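Side-chain contacts in hypothetical protein PA0115 (Pseudomonas aeruginosa, PDB 1XEB), which probably acts as a GNAT-family N-acetyltransferase, moving an acetyl group from acetyl-CoA to an amine: residues 3-8 with 60-65; 20-25 with 42-47. One frame throughout, in Å; residues are numbered along the deposited sequence.

Interaction 1 (3-8 with 60-65)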
ATOM      1  N   LEU A   3       8.051  -8.987  14.028  1.00 46.69           N
ATOM      2  CA  LEU A   3       7.736  -7.559  13.963  1.00 44.08           C
ATOM      3  C   LEU A   3       6.458  -7.201  14.715  1.00 43.39           C
ATOM      4  O   LEU A   3       5.654  -8.068  15.052  1.00 41.93           O
ATOM      5  CB  LEU A   3       7.543  -7.139  12.505  1.00 43.78           C
ATOM      6  CG  LEU A   3       8.613  -7.475  11.468  1.00 45.20           C
ATOM      7  CD1 LEU A   3       8.033  -7.336  10.065  1.00 42.99           C
ATOM      8  CD2 LEU A   3       9.805  -6.562  11.658  1.00 44.51           C
ATOM      9  N   ASP A   4       6.272  -5.909  14.961  1.00 42.68           N
ATOM     10  CA  ASP A   4       5.072  -5.423  15.620  1.00 43.42           C
ATOM     11  C   ASP A   4       4.214  -4.728  14.575  1.00 42.35           C
ATOM     12  O   ASP A   4       4.543  -3.633  14.106  1.00 42.78           O
ATOM     13  CB  ASP A   4       5.409  -4.443  16.743  1.00 45.95           C
ATOM     14  CG  ASP A   4       5.836  -5.145  18.018  1.00 48.51           C
ATOM     15  OD1 ASP A   4       5.051  -5.979  18.533  1.00 49.59           O
ATOM     16  OD2 ASP A   4       6.953  -4.862  18.508  1.00 50.01           O
ATOM     17  N   TRP A   5       3.115  -5.377  14.211  1.00 40.06           N
ATOM     18  CA  TRP A   5       2.211  -4.832  13.220  1.00 39.23           C
ATOM     19  C   TRP A   5       1.142  -3.922  13.798  1.00 39.32           C
ATOM     20  O   TRP A   5       0.632  -4.139  14.898  1.00 38.05           O
ATOM     21  CB  TRP A   5       1.544  -5.957  12.438  1.00 38.33           C
ATOM     22  CG  TRP A   5       2.489  -6.671  11.561  1.00 38.73           C
ATOM     23  CD1 TRP A   5       3.272  -7.742  11.889  1.00 39.31           C
ATOM     24  CD2 TRP A   5       2.759  -6.377  10.192  1.00 36.84           C
ATOM     25  NE1 TRP A   5       4.011  -8.140  10.799  1.00 38.43           N
ATOM     26  CE2 TRP A   5       3.712  -7.316   9.742  1.00 37.76           C
ATOM     27  CE3 TRP A   5       2.289  -5.413   9.297  1.00 36.22           C
ATOM     28  CZ2 TRP A   5       4.198  -7.319   8.434  1.00 37.79           C
ATOM     29  CZ3 TRP A   5       2.772  -5.415   7.995  1.00 35.70           C
ATOM     30  CH2 TRP A   5       3.715  -6.361   7.576  1.00 36.70           C
ATOM     31  N   THR A   6       0.800  -2.897  13.031  1.00 39.44           N
ATOM     32  CA  THR A   6      -0.221  -1.953  13.453  1.00 40.20           C
ATOM     33  C   THR A   6      -0.994  -1.390  12.259  1.00 39.08           C
ATOM     34  O   THR A   6      -0.420  -1.089  11.207  1.00 39.29           O
ATOM     35  CB  THR A   6       0.406  -0.798  14.276  1.00 40.41           C
ATOM     36  OG1 THR A   6      -0.542   0.261  14.388  1.00 45.03           O
ATOM     37  CG2 THR A   6       1.668  -0.273  13.619  1.00 41.55           C
ATOM     38  N   CYS A   7      -2.308  -1.284  12.410  1.00 37.73           N
ATOM     39  CA  CYS A   7      -3.146  -0.739  11.347  1.00 35.15           C
ATOM     40  C   CYS A   7      -3.993   0.355  11.953  1.00 33.90           C
ATOM     41  O   CYS A   7      -4.994   0.082  12.608  1.00 33.06           O
ATOM     42  CB  CYS A   7      -4.058  -1.799  10.743  1.00 33.05           C
ATOM     43  SG  CYS A   7      -4.964  -1.128   9.335  1.00 33.55           S
ATOM     44  N   LYS A   8      -3.597   1.594  11.714  1.00 32.34           N
ATOM     45  CA  LYS A   8      -4.297   2.712  12.294  1.00 32.43           C
ATOM     46  C   LYS A   8      -5.033   3.612  11.322  1.00 31.60           C
ATOM     47  O   LYS A   8      -4.665   3.753  10.150  1.00 32.21           O
ATOM     48  CB  LYS A   8      -3.308   3.566  13.101  1.00 34.35           C
ATOM     49  CG  LYS A   8      -2.582   2.812  14.212  1.00 38.44           C
ATOM     50  CD  LYS A   8      -1.494   3.663  14.908  1.00 39.26           C
ATOM     51  CE  LYS A   8      -2.072   4.827  15.706  1.00 38.73           C
ATOM     52  NZ  LYS A   8      -1.026   5.571  16.489  1.00 38.39           N
ATOM     53  N   LEU A  60      10.741   1.543  10.827  1.00 34.29           N
ATOM     54  CA  LEU A  60       9.556   1.137  10.071  1.00 32.75           C
ATOM     55  C   LEU A  60      10.112   0.334   8.890  1.00 31.17           C
ATOM     56  O   LEU A  60      10.795   0.884   8.029  1.00 30.94           O
ATOM     57  CB  LEU A  60       8.799   2.362   9.546  1.00 33.31           C
ATOM     58  CG  LEU A  60       7.286   2.229   9.357  1.00 35.02           C
ATOM     59  CD1 LEU A  60       6.800   3.206   8.283  1.00 33.67           C
ATOM     60  CD2 LEU A  60       6.959   0.819   8.961  1.00 37.27           C
ATOM     61  N   LEU A  61       9.832  -0.961   8.844  1.00 30.29           N
ATOM     62  CA  LEU A  61      10.376  -1.783   7.767  1.00 30.02           C
ATOM     63  C   LEU A  61       9.426  -2.077   6.610  1.00 30.75           C
ATOM     64  O   LEU A  61       9.864  -2.380   5.496  1.00 31.26           O
ATOM     65  CB  LEU A  61      10.911  -3.095   8.338  1.00 27.67           C
ATOM     66  CG  LEU A  61      11.987  -3.015   9.430  1.00 28.84           C
ATOM     67  CD1 LEU A  61      12.499  -4.429   9.693  1.00 27.65           C
ATOM     68  CD2 LEU A  61      13.140  -2.098   9.013  1.00 24.72           C
ATOM     69  N   ALA A  62       8.126  -1.990   6.866  1.00 29.39           N
ATOM     70  CA  ALA A  62       7.152  -2.253   5.822  1.00 28.56           C
ATOM     71  C   ALA A  62       5.931  -1.401   6.057  1.00 27.96           C
ATOM     72  O   ALA A  62       5.554  -1.139   7.212  1.00 27.13           O
ATOM     73  CB  ALA A  62       6.760  -3.731   5.805  1.00 26.36           C
ATOM     74  N   TYR A  63       5.307  -0.997   4.953  1.00 25.20           N
ATOM     75  CA  TYR A  63       4.129  -0.157   4.996  1.00 23.91           C
ATOM     76  C   TYR A  63       3.241  -0.322   3.774  1.00 22.89           C
ATOM     77  O   TYR A  63       3.690  -0.727   2.706  1.00 20.48           O
ATOM     78  CB  TYR A  63       4.573   1.304   5.076  1.00 25.38           C
ATOM     79  CG  TYR A  63       3.468   2.312   4.865  1.00 25.23           C
ATOM     80  CD1 TYR A  63       2.730   2.802   5.940  1.00 24.17           C
ATOM     81  CD2 TYR A  63       3.144   2.753   3.590  1.00 23.38           C
ATOM     82  CE1 TYR A  63       1.695   3.711   5.744  1.00 25.80           C
ATOM     83  CE2 TYR A  63       2.107   3.653   3.383  1.00 26.10           C
ATOM     84  CZ  TYR A  63       1.386   4.134   4.462  1.00 26.55           C
ATOM     85  OH  TYR A  63       0.375   5.054   4.264  1.00 28.48           O
ATOM     86  N   LEU A  64       1.963  -0.036   3.965  1.00 21.76           N
ATOM     87  CA  LEU A  64       1.004  -0.017   2.877  1.00 24.06           C
ATOM     88  C   LEU A  64      -0.186   0.829   3.346  1.00 24.74           C
ATOM     89  O   LEU A  64      -0.511   0.896   4.542  1.00 23.27           O
ATOM     90  CB  LEU A  64       0.577  -1.427   2.427  1.00 23.81           C
ATOM     91  CG  LEU A  64      -0.488  -2.277   3.112  1.00 27.39           C
ATOM     92  CD1 LEU A  64      -1.863  -1.600   3.060  1.00 26.57           C
ATOM     93  CD2 LEU A  64      -0.531  -3.620   2.396  1.00 27.92           C
ATOM     94  N   ARG A  65      -0.806   1.500   2.388  1.00 24.22           N
ATOM     95  CA  ARG A  65      -1.930   2.371   2.661  1.00 23.10           C
ATOM     96  C   ARG A  65      -3.250   1.830   2.109  1.00 22.31           C
ATOM     97  O   ARG A  65      -3.305   1.257   1.013  1.00 19.32           O
ATOM     98  CB  ARG A  65      -1.649   3.750   2.058  1.00 22.85           C
ATOM     99  CG  ARG A  65      -2.770   4.749   2.241  1.00 23.75           C
ATOM    100  CD  ARG A  65      -2.399   6.095   1.648  1.00 22.90           C
ATOM    101  NE  ARG A  65      -2.284   6.056   0.191  1.00 18.54           N
ATOM    102  CZ  ARG A  65      -1.998   7.120  -0.555  1.00 21.13           C
ATOM    103  NH1 ARG A  65      -1.795   8.302   0.028  1.00 17.47           N
ATOM    104  NH2 ARG A  65      -1.917   7.007  -1.879  1.00 18.96           N
TER
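L3 and L61 cross at about a right angle, one methyl of each closing the gap: CD2 of L3 lies 4.0 Å from CD1 of L61. Both leucines hold CG anti to the carbonyl carbon, yet they use different branches. In L61, CD1 is the extended tip (chi2 -172°), whereas in L3 the extended branch is CD1 (chi2 163°) and the other branch, CD2, makes the contact. Further along, the indole of W5 reaches across with the far corner of its six-membered ring, placing CH2 4.4 Å from CB of A62. The methyl stands oblique to the ring, so this is loose apolar packing with no stacking.

The CA atoms of W5 and A62 are 9.3 Å apart, because strand 50-56 lies between the two segments and pairs antiparallel with each. Side chains therefore meet above this middle strand, where L3 also packs on R56 and W5 on A54. L61 and A62 both face A54 in a classic beta bulge, and both direct CB toward segment 3-8, while Y63 turns away. Helix 92-108 packs against the same group through L92, Q95 and L96, and R99 makes a cation-pi contact with W5. The first strands, antiparallel to one another, with helix 92-108 packed over one face of the sheet, are characteristic of the GNAT acetyltransferase fold.

Interaction 2 (20-25 with 42-47)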
ATOM      1  N   ALA A  20       7.566   8.936   9.837  1.00 27.98           N
ATOM      2  CA  ALA A  20       8.208   7.668   9.484  1.00 26.37           C
ATOM      3  C   ALA A  20       7.693   7.062   8.193  1.00 25.33           C
ATOM      4  O   ALA A  20       8.479   6.705   7.317  1.00 25.72           O
ATOM      5  CB  ALA A  20       8.059   6.661  10.619  1.00 24.78           C
ATOM      6  N   LEU A  21       6.375   6.951   8.069  1.00 24.42           N
ATOM      7  CA  LEU A  21       5.802   6.357   6.871  1.00 23.77           C
ATOM      8  C   LEU A  21       6.050   7.219   5.620  1.00 25.22           C
ATOM      9  O   LEU A  21       6.195   6.690   4.524  1.00 25.11           O
ATOM     10  CB  LEU A  21       4.301   6.082   7.073  1.00 22.43           C
ATOM     11  CG  LEU A  21       3.283   7.233   7.018  1.00 22.00           C
ATOM     12  CD1 LEU A  21       2.811   7.455   5.588  1.00 18.01           C
ATOM     13  CD2 LEU A  21       2.095   6.881   7.894  1.00 22.42           C
ATOM     14  N   LEU A  22       6.113   8.540   5.766  1.00 25.84           N
ATOM     15  CA  LEU A  22       6.369   9.358   4.589  1.00 25.15           C
ATOM     16  C   LEU A  22       7.849   9.257   4.239  1.00 26.79           C
ATOM     17  O   LEU A  22       8.252   9.324   3.071  1.00 26.14           O
ATOM     18  CB  LEU A  22       5.980  10.816   4.833  1.00 24.67           C
ATOM     19  CG  LEU A  22       4.472  11.103   4.862  1.00 25.75           C
ATOM     20  CD1 LEU A  22       4.231  12.599   5.153  1.00 24.33           C
ATOM     21  CD2 LEU A  22       3.850  10.700   3.519  1.00 23.71           C
ATOM     22  N   GLN A  23       8.668   9.075   5.259  1.00 27.29           N
ATOM     23  CA  GLN A  23      10.091   8.970   5.016  1.00 26.75           C
ATOM     24  C   GLN A  23      10.453   7.659   4.316  1.00 26.73           C
ATOM     25  O   GLN A  23      11.363   7.623   3.480  1.00 26.09           O
ATOM     26  CB  GLN A  23      10.833   9.078   6.328  1.00 29.13           C
ATOM     27  CG  GLN A  23      12.297   9.311   6.136  1.00 34.01           C
ATOM     28  CD  GLN A  23      13.098   8.285   6.856  1.00 37.00           C
ATOM     29  OE1 GLN A  23      13.800   7.478   6.235  1.00 37.07           O
ATOM     30  NE2 GLN A  23      12.993   8.289   8.188  1.00 36.19           N
ATOM     31  N   LEU A  24       9.745   6.582   4.657  1.00 25.61           N
ATOM     32  CA  LEU A  24      10.021   5.286   4.034  1.00 24.84           C
ATOM     33  C   LEU A  24       9.547   5.322   2.581  1.00 24.64           C
ATOM     34  O   LEU A  24      10.235   4.862   1.658  1.00 24.17           O
ATOM     35  CB  LEU A  24       9.297   4.169   4.789  1.00 23.56           C
ATOM     36  CG  LEU A  24       9.416   2.767   4.173  1.00 25.13           C
ATOM     37  CD1 LEU A  24      10.879   2.382   4.009  1.00 24.43           C
ATOM     38  CD2 LEU A  24       8.692   1.764   5.057  1.00 23.24           C
ATOM     39  N   ARG A  25       8.369   5.902   2.386  1.00 24.21           N
ATOM     40  CA  ARG A  25       7.774   6.005   1.058  1.00 21.14           C
ATOM     41  C   ARG A  25       8.634   6.828   0.109  1.00 19.63           C
ATOM     42  O   ARG A  25       8.796   6.479  -1.073  1.00 18.56           O
ATOM     43  CB  ARG A  25       6.364   6.594   1.179  1.00 17.15           C
ATOM     44  CG  ARG A  25       5.317   5.552   1.529  1.00 16.01           C
ATOM     45  CD  ARG A  25       4.016   6.171   2.009  1.00 18.83           C
ATOM     46  NE  ARG A  25       3.580   7.311   1.199  1.00 19.43           N
ATOM     47  CZ  ARG A  25       2.456   7.967   1.430  1.00 20.60           C
ATOM     48  NH1 ARG A  25       2.107   9.007   0.671  1.00 20.62           N
ATOM     49  NH2 ARG A  25       1.672   7.565   2.423  1.00 17.62           N
ATOM     50  N   GLY A  42      -1.855  14.064  -0.574  1.00 23.98           N
ATOM     51  CA  GLY A  42      -3.142  14.486  -0.034  1.00 21.73           C
ATOM     52  C   GLY A  42      -4.187  13.423   0.302  1.00 22.14           C
ATOM     53  O   GLY A  42      -5.263  13.757   0.806  1.00 22.49           O
ATOM     54  N   LEU A  43      -3.909  12.148   0.046  1.00 21.40           N
ATOM     55  CA  LEU A  43      -4.905  11.116   0.360  1.00 20.29           C
ATOM     56  C   LEU A  43      -4.607  10.432   1.687  1.00 20.56           C
ATOM     57  O   LEU A  43      -5.321   9.500   2.100  1.00 19.27           O
ATOM     58  CB  LEU A  43      -4.951  10.070  -0.748  1.00 20.28           C
ATOM     59  CG  LEU A  43      -5.238  10.634  -2.134  1.00 22.89           C
ATOM     60  CD1 LEU A  43      -5.053   9.542  -3.169  1.00 23.87           C
ATOM     61  CD2 LEU A  43      -6.660  11.205  -2.177  1.00 23.07           C
ATOM     62  N   ASP A  44      -3.573  10.918   2.367  1.00 20.78           N
ATOM     63  CA  ASP A  44      -3.144  10.340   3.631  1.00 21.60           C
ATOM     64  C   ASP A  44      -3.950  10.694   4.860  1.00 22.68           C
ATOM     65  O   ASP A  44      -4.127   9.847   5.729  1.00 23.72           O
ATOM     66  CB  ASP A  44      -1.680  10.675   3.890  1.00 24.23           C
ATOM     67  CG  ASP A  44      -0.741   9.948   2.952  1.00 26.41           C
ATOM     68  OD1 ASP A  44      -0.064  10.608   2.135  1.00 27.32           O
ATOM     69  OD2 ASP A  44      -0.673   8.705   3.031  1.00 30.52           O
ATOM     70  N   LEU A  45      -4.443  11.925   4.949  1.00 23.85           N
ATOM     71  CA  LEU A  45      -5.218  12.333   6.130  1.00 24.72           C
ATOM     72  C   LEU A  45      -6.668  12.722   5.821  1.00 24.47           C
ATOM     73  O   LEU A  45      -7.132  13.773   6.253  1.00 26.57           O
ATOM     74  CB  LEU A  45      -4.530  13.511   6.833  1.00 22.26           C
ATOM     75  CG  LEU A  45      -3.005  13.483   6.921  1.00 25.32           C
ATOM     76  CD1 LEU A  45      -2.527  14.783   7.585  1.00 24.21           C
ATOM     77  CD2 LEU A  45      -2.535  12.252   7.704  1.00 21.15           C
ATOM     78  N   VAL A  46      -7.378  11.886   5.077  1.00 25.15           N
ATOM     79  CA  VAL A  46      -8.770  12.184   4.745  1.00 24.53           C
ATOM     80  C   VAL A  46      -9.638  10.951   4.898  1.00 25.31           C
ATOM     81  O   VAL A  46      -9.125   9.832   4.889  1.00 24.83           O
ATOM     82  CB  VAL A  46      -8.915  12.683   3.293  1.00 24.32           C
ATOM     83  CG1 VAL A  46      -8.236  14.045   3.138  1.00 18.55           C
ATOM     84  CG2 VAL A  46      -8.319  11.637   2.328  1.00 24.92           C
ATOM     85  N   GLY A  47     -10.950  11.174   5.019  1.00 26.10           N
ATOM     86  CA  GLY A  47     -11.909  10.095   5.175  1.00 25.52           C
ATOM     87  C   GLY A  47     -11.455   9.057   6.183  1.00 27.06           C
ATOM     88  O   GLY A  47     -11.168   9.384   7.342  1.00 27.14           O
TER
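L22 overlaps the partners of a salt bridge: its CD2 lies over the centre of one face of the R25 guanidinium, 3.7 Å above the plane, and comes within 4.2 Å of OD1 of D44. Beneath this methyl is a bidentate, end-on arginine-carboxylate pair that ties helix 15-32 of the GNAT fold to the loop leading into strand 50-56. R25 and D44 approach from opposite directions, the arginine from the helix and the aspartate from the loop. A bend at chi3 (44°) in the otherwise extended arginine chain turns NH1 and NH2 toward the carboxylate, each nitrogen taking a different oxygen. The two flat groups are not coplanar, their planes being 34° apart.

The site is buried, and further charges surround the pair. NE of R25 is held by a salt bridge to E39, a second anchor for the guanidinium besides D44, and NH2 also makes a weak hydrogen bond to the hydroxyl of Y63. R65 forms a long, weak ion pair with OD2, so two arginines converge on the one carboxylate. The loop backbone is held too, O of D44 accepting from H51.

The two bonds differ in quality. NH1 reaches the syn lone pair of OD1 at 3.1 Å, slightly tilted from the guanidinium plane; NH2 meets OD2 at 2.7 Å, nearly straight at 173° and within that plane.

In the fold
Strand 59-67 joins the two contacts, whose centres are about 12 Å apart. Through L61 and A62 it enters interaction 1 on the face covered by helix 92-108, while L60 and Y63 pack against helix 15-32, the helix of interaction 2: CD1 of L60 lies 3.6 Å from CA of L21. The sheet is thus sandwiched between helices, as in GNAT proteins generally. Interaction 1 is partly buried, wholly apolar and spans a strand within the sheet. Interaction 2 is buried but charged, joining a helix to an irregular loop by ionic bonds. R65, at the end of segment 60-65, reaches into that charged cluster, its NH1 4.0 Å from NH1 of R25.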